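Local coordinates for bifunctional cytochrome P450/NADPH--P450 reductase (Deinococcus aerius, PDB 7F3H), which hydroxylates organic substrates at the haem of its cytochrome P450 domain, probably with NADPH electrons delivered by a fused reductase domain, at residues A127-G132 and R166-D171; K133-Q138 and L423-L428; R299-P302 and V306-Y309. All coordinates share one frame; numbering follows the deposited sequence.

All three contacts lie on one flank of the P450 domain, well away from its centre, and each has a buried apolar part. Interactions 1 and 2 use successive turns of helix 113-137: interaction 1 sets a phenylalanine from a loop against one side of it, while interaction 2 joins its last turns to helix 408-425 and the strand that follows. Interaction 3 is local, closing the bend after helix 287-300, and its leucine also packs on helix 408-425. Interactions 1 and 3 are wholly apolar. Interaction 2, only partly buried, adds a salt bridge at its more open side. Arg136 ties the first two together by bonding to the carbonyl of Phe168.

Interaction 1 (A127-G132 and R166-D171)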
loop_
_atom_site.group_PDB
_atom_site.type_symbol
_atom_site.label_atom_id
_atom_site.label_comp_id
_atom_site.label_asym_id
_atom_site.label_seq_id
_atom_site.Cartn_x
_atom_site.Cartn_y
_atom_site.Cartn_z
ATOM N N ALA A 127 -14.572 7.605 8.364
ATOM C CA ALA A 127 -14.527 8.660 7.357
ATOM C C ALA A 127 -15.236 9.919 7.861
ATOM O O ALA A 127 -14.696 11.039 7.763
ATOM C CB ALA A 127 -15.126 8.151 6.042
ATOM N N GLN A 128 -16.411 9.741 8.481
ATOM C CA GLN A 128 -17.157 10.869 9.039
ATOM C C GLN A 128 -16.329 11.609 10.090
ATOM O O GLN A 128 -16.305 12.847 10.110
ATOM C CB GLN A 128 -18.492 10.365 9.616
ATOM C CG GLN A 128 -19.522 10.011 8.526
ATOM C CD GLN A 128 -20.792 9.382 9.065
ATOM O OE1 GLN A 128 -20.772 8.620 10.038
ATOM N NE2 GLN A 128 -21.912 9.680 8.420
ATOM N N ALA A 129 -15.571 10.871 10.907
ATOM C CA ALA A 129 -14.715 11.517 11.902
ATOM C C ALA A 129 -13.644 12.382 11.244
ATOM O O ALA A 129 -13.401 13.519 11.684
ATOM C CB ALA A 129 -14.088 10.471 12.813
ATOM N N LEU A 130 -13.037 11.889 10.152
ATOM C CA LEU A 130 -12.116 12.715 9.368
ATOM C C LEU A 130 -12.797 13.998 8.945
ATOM O O LEU A 130 -12.311 15.097 9.227
ATOM C CB LEU A 130 -11.637 11.959 8.125
ATOM C CG LEU A 130 -10.934 12.766 7.019
ATOM C CD1 LEU A 130 -9.471 12.980 7.306
ATOM C CD2 LEU A 130 -11.051 12.049 5.748
ATOM N N VAL A 131 -13.965 13.870 8.308
ATOM C CA VAL A 131 -14.685 15.047 7.831
ATOM C C VAL A 131 -14.950 16.001 8.988
ATOM O O VAL A 131 -14.744 17.228 8.870
ATOM C CB VAL A 131 -15.980 14.608 7.117
ATOM C CG1 VAL A 131 -16.850 15.810 6.722
ATOM C CG2 VAL A 131 -15.638 13.763 5.903
ATOM N N GLY A 132 -15.360 15.440 10.139
ATOM C CA GLY A 132 -15.585 16.256 11.326
ATOM C C GLY A 132 -14.380 17.092 11.698
ATOM O O GLY A 132 -14.489 18.302 11.906
ATOM N N ARG A 166 -9.671 6.167 18.018
ATOM C CA ARG A 166 -10.178 7.539 18.041
ATOM C C ARG A 166 -9.088 8.556 17.723
ATOM O O ARG A 166 -8.895 9.543 18.440
ATOM C CB ARG A 166 -10.812 7.828 19.394
ATOM C CG ARG A 166 -11.811 6.744 19.821
ATOM C CD ARG A 166 -12.746 7.245 20.897
ATOM N NE ARG A 166 -13.323 6.102 21.589
ATOM C CZ ARG A 166 -14.541 5.636 21.373
ATOM N NH1 ARG A 166 -15.354 6.236 20.498
ATOM N NH2 ARG A 166 -14.952 4.573 22.053
ATOM N N SER A 167 -8.396 8.333 16.599
ATOM C CA SER A 167 -7.242 9.160 16.250
ATOM C C SER A 167 -7.600 10.598 15.851
ATOM O O SER A 167 -6.684 11.416 15.735
ATOM C CB SER A 167 -6.447 8.501 15.116
ATOM O OG SER A 167 -5.927 7.261 15.547
ATOM N N PHE A 168 -8.874 10.917 15.582
ATOM C CA PHE A 168 -9.280 12.282 15.230
ATOM C C PHE A 168 -9.779 13.091 16.420
ATOM O O PHE A 168 -10.075 14.278 16.257
ATOM C CB PHE A 168 -10.359 12.263 14.134
ATOM C CG PHE A 168 -9.882 11.655 12.829
ATOM C CD1 PHE A 168 -8.977 12.330 12.023
ATOM C CD2 PHE A 168 -10.307 10.389 12.434
ATOM C CE1 PHE A 168 -8.516 11.755 10.821
ATOM C CE2 PHE A 168 -9.852 9.805 11.243
ATOM C CZ PHE A 168 -8.955 10.490 10.436
ATOM N N ASP A 169 -9.919 12.470 17.601
ATOM C CA ASP A 169 -10.296 13.213 18.803
ATOM C C ASP A 169 -9.119 14.000 19.369
ATOM O O ASP A 169 -9.336 14.958 20.104
ATOM C CB ASP A 169 -10.834 12.276 19.905
ATOM C CG ASP A 169 -12.244 11.750 19.617
ATOM O OD1 ASP A 169 -13.026 12.433 18.934
ATOM O OD2 ASP A 169 -12.580 10.641 20.081
ATOM N N LYS A 170 -7.888 13.624 19.033
ATOM C CA LYS A 170 -6.696 14.156 19.685
ATOM C C LYS A 170 -5.554 14.191 18.688
ATOM O O LYS A 170 -5.528 13.457 17.704
ATOM C CB LYS A 170 -6.170 13.274 20.847
ATOM C CG LYS A 170 -6.932 13.164 22.151
ATOM C CD LYS A 170 -6.182 12.196 23.135
ATOM C CE LYS A 170 -4.703 12.594 23.322
ATOM N NZ LYS A 170 -3.870 11.614 24.098
ATOM N N ASP A 171 -4.588 15.030 18.984
ATOM C CA ASP A 171 -3.429 15.119 18.133
ATOM C C ASP A 171 -2.523 13.922 18.379
ATOM O O ASP A 171 -1.779 13.480 17.476
ATOM C CB ASP A 171 -2.716 16.445 18.393
ATOM C CG ASP A 171 -1.540 16.676 17.477
ATOM O OD1 ASP A 171 -1.683 16.391 16.266
ATOM O OD2 ASP A 171 -0.493 17.195 17.948
#
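Phe168, at the third position of a type I beta turn running from Arg166 to Asp169, lays its ring against Leu130 and Ala129 of helix 113-137. The main contact is of the CH-pi kind, and phenylalanine serves it by offering a flat face to the helix. Leu130 CA stands 3.9 Å from the centroid of the Phe168 ring and only 6° off the ring normal, so the ring lies flat on the helix backbone rather than wedging its edge between side chains. Phe168 can reach this place because its CG is anti to its own carbonyl carbon (chi1 -63°), which turns the ring out of the turn and toward the helix.

Apolar contacts surround this central one. Leu130 CB meets Phe168 CZ at 3.8 Å, over the same face, and the Leu130 methyl CD1 lies 3.8 Å from Phe168 CE1, so the leucine side chain follows the far end of the ring. Nearer the turn, Ala129 CB comes within 3.8 Å of Phe168 CD2 from an oblique direction. Alanine suits this position: its single methyl fills the approach while letting the two backbones come as near as 6.4 Å between the CA atoms of Ala129 and Phe168.

Polar interactions belong to the surroundings. The turn is closed by Asp169 N bonding to Arg166 O at 3.2 Å, and Arg136 of the same long helix donates to Phe168 O. Ser167 OG binds Asp154 of helix 144-161, whose Leu151 and Arg150 also touch the Phe168 ring.

The ring thus packs between helices 113-137 and 144-161 of the P450 fold, while the Arg136 and Ser167 bonds hold the turn itself. Across the two segments the grip is apolar, resting on dispersion, burial and a weak CH-pi attraction, and the flat seating gives the ring its orientation.

Interaction 2 (K133-Q138 and L423-L428); sequences KWERTQ and LQKFAL
The side chain of Lys425 folds over twice, at chi2 (86°) and at chi4, while Glu135 reaches straight out past CG to meet it, the two chains crossing at about a right angle with their charged ends together. They join helix 113-137 to the junction of helix 408-425 and strand 426-429, the passage from a long helix into the small antiparallel sheet of the P450 fold. Lys425 NZ donates to Glu135 OE2 at 2.7 Å in a salt bridge, arriving 36° out of the carboxylate plane. The same ammonium also pairs with Glu455, so its charge is probably shared between two carboxylates on this partly exposed side.

Beneath lies the aromatic part. Phe426, the first residue to leave the helix, points its ring at helix 113-137, where Phe426 CZ comes within 3.4 Å of Glu135 N. Lys425 CB sits 3.8 Å above one face of the Phe426 ring. Tryptophan can be buried here because its one polar side-chain atom, NE1 of Trp134, is satisfied by Asp147 of helix 144-161. The Phe426 ring and the six-membered ring of Trp134 are inclined at 42°, and Phe426 CD2 lies at the edge of the indole, near its plane, 3.7 Å from Trp134 CE3.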
loop_
_atom_site.group_PDB
_atom_site.type_symbol
_atom_site.label_atom_id
_atom_site.label_comp_id
_atom_site.label_asym_id
_atom_site.label_seq_id
_atom_site.Cartn_x
_atom_site.Cartn_y
_atom_site.Cartn_z
ATOM N N LYS A 133 -13.198 16.463 11.740
ATOM C CA LYS A 133 -11.984 17.213 12.040
ATOM C C LYS A 133 -11.778 18.335 11.031
ATOM O O LYS A 133 -11.537 19.487 11.407
ATOM C CB LYS A 133 -10.771 16.287 12.061
ATOM C CG LYS A 133 -9.512 16.990 12.574
ATOM C CD LYS A 133 -8.303 16.052 12.569
ATOM C CE LYS A 133 -7.003 16.769 12.902
ATOM N NZ LYS A 133 -5.836 15.915 12.578
ATOM N N TRP A 134 -11.940 18.033 9.741
ATOM C CA TRP A 134 -11.680 19.062 8.749
ATOM C C TRP A 134 -12.728 20.157 8.846
ATOM O O TRP A 134 -12.392 21.344 8.740
ATOM C CB TRP A 134 -11.613 18.441 7.358
ATOM C CG TRP A 134 -10.389 17.592 7.130
ATOM C CD1 TRP A 134 -9.519 17.114 8.077
ATOM C CD2 TRP A 134 -9.914 17.088 5.867
ATOM N NE1 TRP A 134 -8.530 16.346 7.477
ATOM C CE2 TRP A 134 -8.755 16.315 6.127
ATOM C CE3 TRP A 134 -10.365 17.205 4.542
ATOM C CZ2 TRP A 134 -8.046 15.675 5.112
ATOM C CZ3 TRP A 134 -9.663 16.570 3.543
ATOM C CH2 TRP A 134 -8.513 15.816 3.828
ATOM N N GLU A 135 -13.978 19.792 9.192
ATOM C CA GLU A 135 -14.966 20.841 9.442
ATOM C C GLU A 135 -14.473 21.753 10.547
ATOM O O GLU A 135 -14.473 22.983 10.405
ATOM C CB GLU A 135 -16.324 20.262 9.827
ATOM C CG GLU A 135 -17.349 20.146 8.737
ATOM C CD GLU A 135 -18.645 19.460 9.218
ATOM O OE1 GLU A 135 -18.588 18.510 10.046
ATOM O OE2 GLU A 135 -19.737 19.928 8.819
ATOM N N ARG A 136 -13.978 21.148 11.631
ATOM C CA ARG A 136 -13.586 21.877 12.826
ATOM C C ARG A 136 -12.419 22.808 12.580
ATOM O O ARG A 136 -12.269 23.779 13.325
ATOM C CB ARG A 136 -13.189 20.889 13.932
ATOM C CG ARG A 136 -14.358 20.203 14.615
ATOM C CD ARG A 136 -13.924 19.315 15.791
ATOM N NE ARG A 136 -13.825 17.893 15.452
ATOM C CZ ARG A 136 -12.693 17.209 15.551
ATOM N NH1 ARG A 136 -11.596 17.841 15.963
ATOM N NH2 ARG A 136 -12.650 15.913 15.248
ATOM N N THR A 137 -11.593 22.561 11.542
ATOM C CA THR A 137 -10.339 23.304 11.434
ATOM C C THR A 137 -10.201 24.065 10.119
ATOM O O THR A 137 -9.087 24.468 9.767
ATOM C CB THR A 137 -9.138 22.381 11.667
ATOM O OG1 THR A 137 -9.159 21.298 10.737
ATOM C CG2 THR A 137 -9.163 21.811 13.089
ATOM N N GLN A 138 -11.322 24.304 9.425
ATOM C CA GLN A 138 -11.351 25.030 8.164
ATOM C C GLN A 138 -10.421 26.239 8.215
ATOM O O GLN A 138 -10.353 26.948 9.222
ATOM C CB GLN A 138 -12.783 25.493 7.868
ATOM C CG GLN A 138 -13.734 24.435 7.372
ATOM C CD GLN A 138 -15.131 25.001 7.109
ATOM O OE1 GLN A 138 -15.346 25.777 6.164
ATOM N NE2 GLN A 138 -16.088 24.612 7.945
ATOM N N LEU A 423 -15.072 15.232 -0.941
ATOM C CA LEU A 423 -15.456 16.111 -2.028
ATOM C C LEU A 423 -16.902 16.546 -1.875
ATOM O O LEU A 423 -17.265 17.638 -2.330
ATOM C CB LEU A 423 -15.207 15.434 -3.375
ATOM C CG LEU A 423 -13.746 15.132 -3.780
ATOM C CD1 LEU A 423 -13.723 14.555 -5.177
ATOM C CD2 LEU A 423 -12.809 16.339 -3.714
ATOM N N GLN A 424 -17.720 15.751 -1.176
ATOM C CA GLN A 424 -19.050 16.230 -0.835
ATOM C C GLN A 424 -18.977 17.498 0.007
ATOM O O GLN A 424 -19.661 18.485 -0.285
ATOM C CB GLN A 424 -19.847 15.142 -0.113
ATOM C CG GLN A 424 -21.310 15.579 0.098
ATOM C CD GLN A 424 -22.070 14.756 1.119
ATOM O OE1 GLN A 424 -21.504 13.962 1.897
ATOM N NE2 GLN A 424 -23.375 14.927 1.112
ATOM N N LYS A 425 -18.124 17.502 1.041
ATOM C CA LYS A 425 -18.127 18.644 1.961
ATOM C C LYS A 425 -17.216 19.791 1.529
ATOM O O LYS A 425 -17.554 20.954 1.732
ATOM C CB LYS A 425 -17.730 18.204 3.369
ATOM C CG LYS A 425 -18.360 19.007 4.500
ATOM C CD LYS A 425 -19.723 18.415 4.816
ATOM C CE LYS A 425 -20.324 18.980 6.109
ATOM N NZ LYS A 425 -20.421 20.462 6.279
ATOM N N PHE A 426 -16.061 19.505 0.945
ATOM C CA PHE A 426 -14.956 20.465 0.982
ATOM C C PHE A 426 -14.544 20.945 -0.402
ATOM O O PHE A 426 -14.414 20.145 -1.337
ATOM C CB PHE A 426 -13.776 19.837 1.729
ATOM C CG PHE A 426 -14.068 19.626 3.191
ATOM C CD1 PHE A 426 -14.629 20.658 3.949
ATOM C CD2 PHE A 426 -13.833 18.401 3.802
ATOM C CE1 PHE A 426 -14.921 20.474 5.297
ATOM C CE2 PHE A 426 -14.107 18.211 5.147
ATOM C CZ PHE A 426 -14.658 19.246 5.898
ATOM N N ALA A 427 -14.367 22.262 -0.514
ATOM C CA ALA A 427 -13.565 22.890 -1.557
ATOM C C ALA A 427 -12.090 22.786 -1.178
ATOM O O ALA A 427 -11.679 23.300 -0.129
ATOM C CB ALA A 427 -13.957 24.353 -1.725
ATOM N N LEU A 428 -11.307 22.149 -2.058
ATOM C CA LEU A 428 -9.874 21.944 -1.885
ATOM C C LEU A 428 -9.099 23.170 -2.346
ATOM O O LEU A 428 -9.499 23.860 -3.295
ATOM C CB LEU A 428 -9.419 20.727 -2.697
ATOM C CG LEU A 428 -10.023 19.340 -2.396
ATOM C CD1 LEU A 428 -9.112 18.195 -2.920
ATOM C CD2 LEU A 428 -10.362 19.136 -0.874
#

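Interaction 3 (R299-P302 and V306-Y309); sequences RLLP and VPTY
Leu301 is the first residue to abandon helical backbone angles after helix 287-300, and the chain bends so that Leu301 CA and Pro307 CA lie 6.9 Å apart. This is a connecting loop between helices 287-300 and 309-313 of the P450 fold, tightened by a leucine-proline contact just before the second helix.

With its CG beside the backbone N (chi1 -67°), Leu301 directs its isopropyl fork at the proline, its side chain set nearly perpendicular to that of Pro307. Leucine brings two methyls to the task, and the branches divide the ring between them. Leu301 CD2 takes the backbone side, 3.8 Å from Pro307 CA and equally far from Pro307 CB, while Leu301 CD1 lies 4.0 Å from Pro307 CG. The proline ring in turn presents a compact, rigid apolar surface. Both residues also rest on Leu420 of helix 408-425, which makes the pair part of a buried cluster, whereas Val306 is exposed.

Polar groups fix the loop on either side of this contact. Leu301 O accepts from Arg461. Thr308, the N-cap of the next helix, uses its hydroxyl to cap a backbone N of that helix, and its own N bonds to Thr311 OG1. The same Leu301 CD2 that meets the proline also lies 4.1 Å from the carbonyl carbon C of Val306.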
loop_
_atom_site.group_PDB
_atom_site.type_symbol
_atom_site.label_atom_id
_atom_site.label_comp_id
_atom_site.label_asym_id
_atom_site.label_seq_id
_atom_site.Cartn_x
_atom_site.Cartn_y
_atom_site.Cartn_z
ATOM N N ARG A 299 -24.031 14.483 -8.091
ATOM C CA ARG A 299 -25.040 13.627 -8.697
ATOM C C ARG A 299 -25.538 12.593 -7.697
ATOM O O ARG A 299 -26.749 12.401 -7.545
ATOM C CB ARG A 299 -24.439 12.958 -9.924
ATOM C CG ARG A 299 -25.386 12.175 -10.756
ATOM C CD ARG A 299 -24.820 11.971 -12.159
ATOM N NE ARG A 299 -23.437 11.488 -12.224
ATOM C CZ ARG A 299 -22.406 12.231 -12.651
ATOM N NH1 ARG A 299 -22.602 13.500 -13.032
ATOM N NH2 ARG A 299 -21.177 11.705 -12.711
ATOM N N LEU A 300 -24.626 11.974 -6.954
ATOM C CA LEU A 300 -25.003 10.854 -6.108
ATOM C C LEU A 300 -25.346 11.242 -4.677
ATOM O O LEU A 300 -26.102 10.518 -4.027
ATOM C CB LEU A 300 -23.879 9.832 -6.076
ATOM C CG LEU A 300 -23.730 9.061 -7.367
ATOM C CD1 LEU A 300 -22.407 8.301 -7.306
ATOM C CD2 LEU A 300 -24.918 8.123 -7.508
ATOM N N LEU A 301 -24.764 12.319 -4.138
ATOM C CA LEU A 301 -25.004 12.741 -2.755
ATOM C C LEU A 301 -25.409 14.201 -2.656
ATOM O O LEU A 301 -24.648 15.029 -2.133
ATOM C CB LEU A 301 -23.766 12.514 -1.894
ATOM C CG LEU A 301 -23.329 11.076 -1.622
ATOM C CD1 LEU A 301 -22.047 11.137 -0.800
ATOM C CD2 LEU A 301 -24.423 10.246 -0.916
ATOM N N PRO A 302 -26.601 14.560 -3.116
ATOM C CA PRO A 302 -27.033 15.956 -2.958
ATOM C C PRO A 302 -27.232 16.285 -1.485
ATOM O O PRO A 302 -27.491 15.404 -0.656
ATOM C CB PRO A 302 -28.352 16.020 -3.738
ATOM C CG PRO A 302 -28.864 14.580 -3.744
ATOM C CD PRO A 302 -27.647 13.697 -3.707
ATOM N N VAL A 306 -26.112 10.944 3.293
ATOM C CA VAL A 306 -25.115 10.015 3.810
ATOM C C VAL A 306 -25.093 8.816 2.868
ATOM O O VAL A 306 -26.152 8.237 2.606
ATOM C CB VAL A 306 -25.465 9.582 5.251
ATOM C CG1 VAL A 306 -24.517 8.557 5.773
ATOM C CG2 VAL A 306 -25.515 10.778 6.192
ATOM N N PRO A 307 -23.940 8.422 2.346
ATOM C CA PRO A 307 -23.903 7.316 1.390
ATOM C C PRO A 307 -24.131 5.977 2.082
ATOM O O PRO A 307 -24.026 5.845 3.308
ATOM C CB PRO A 307 -22.490 7.401 0.789
ATOM C CG PRO A 307 -21.651 8.107 1.838
ATOM C CD PRO A 307 -22.610 9.036 2.569
ATOM N N THR A 308 -24.548 5.003 1.262
ATOM C CA THR A 308 -24.508 3.577 1.569
ATOM C C THR A 308 -23.377 2.932 0.774
ATOM O O THR A 308 -22.690 3.587 -0.020
ATOM C CB THR A 308 -25.807 2.861 1.201
ATOM O OG1 THR A 308 -25.930 2.864 -0.223
ATOM C CG2 THR A 308 -27.030 3.492 1.871
ATOM N N TYR A 309 -23.157 1.635 1.035
ATOM C CA TYR A 309 -22.245 0.861 0.197
ATOM C C TYR A 309 -22.690 0.877 -1.262
ATOM O O TYR A 309 -21.850 0.867 -2.177
ATOM C CB TYR A 309 -22.122 -0.562 0.732
ATOM C CG TYR A 309 -21.368 -1.509 -0.163
ATOM C CD1 TYR A 309 -19.975 -1.480 -0.233
ATOM C CD2 TYR A 309 -22.046 -2.461 -0.928
ATOM C CE1 TYR A 309 -19.271 -2.372 -1.054
ATOM C CE2 TYR A 309 -21.348 -3.351 -1.749
ATOM C CZ TYR A 309 -19.970 -3.298 -1.802
ATOM O OH TYR A 309 -19.302 -4.169 -2.614
#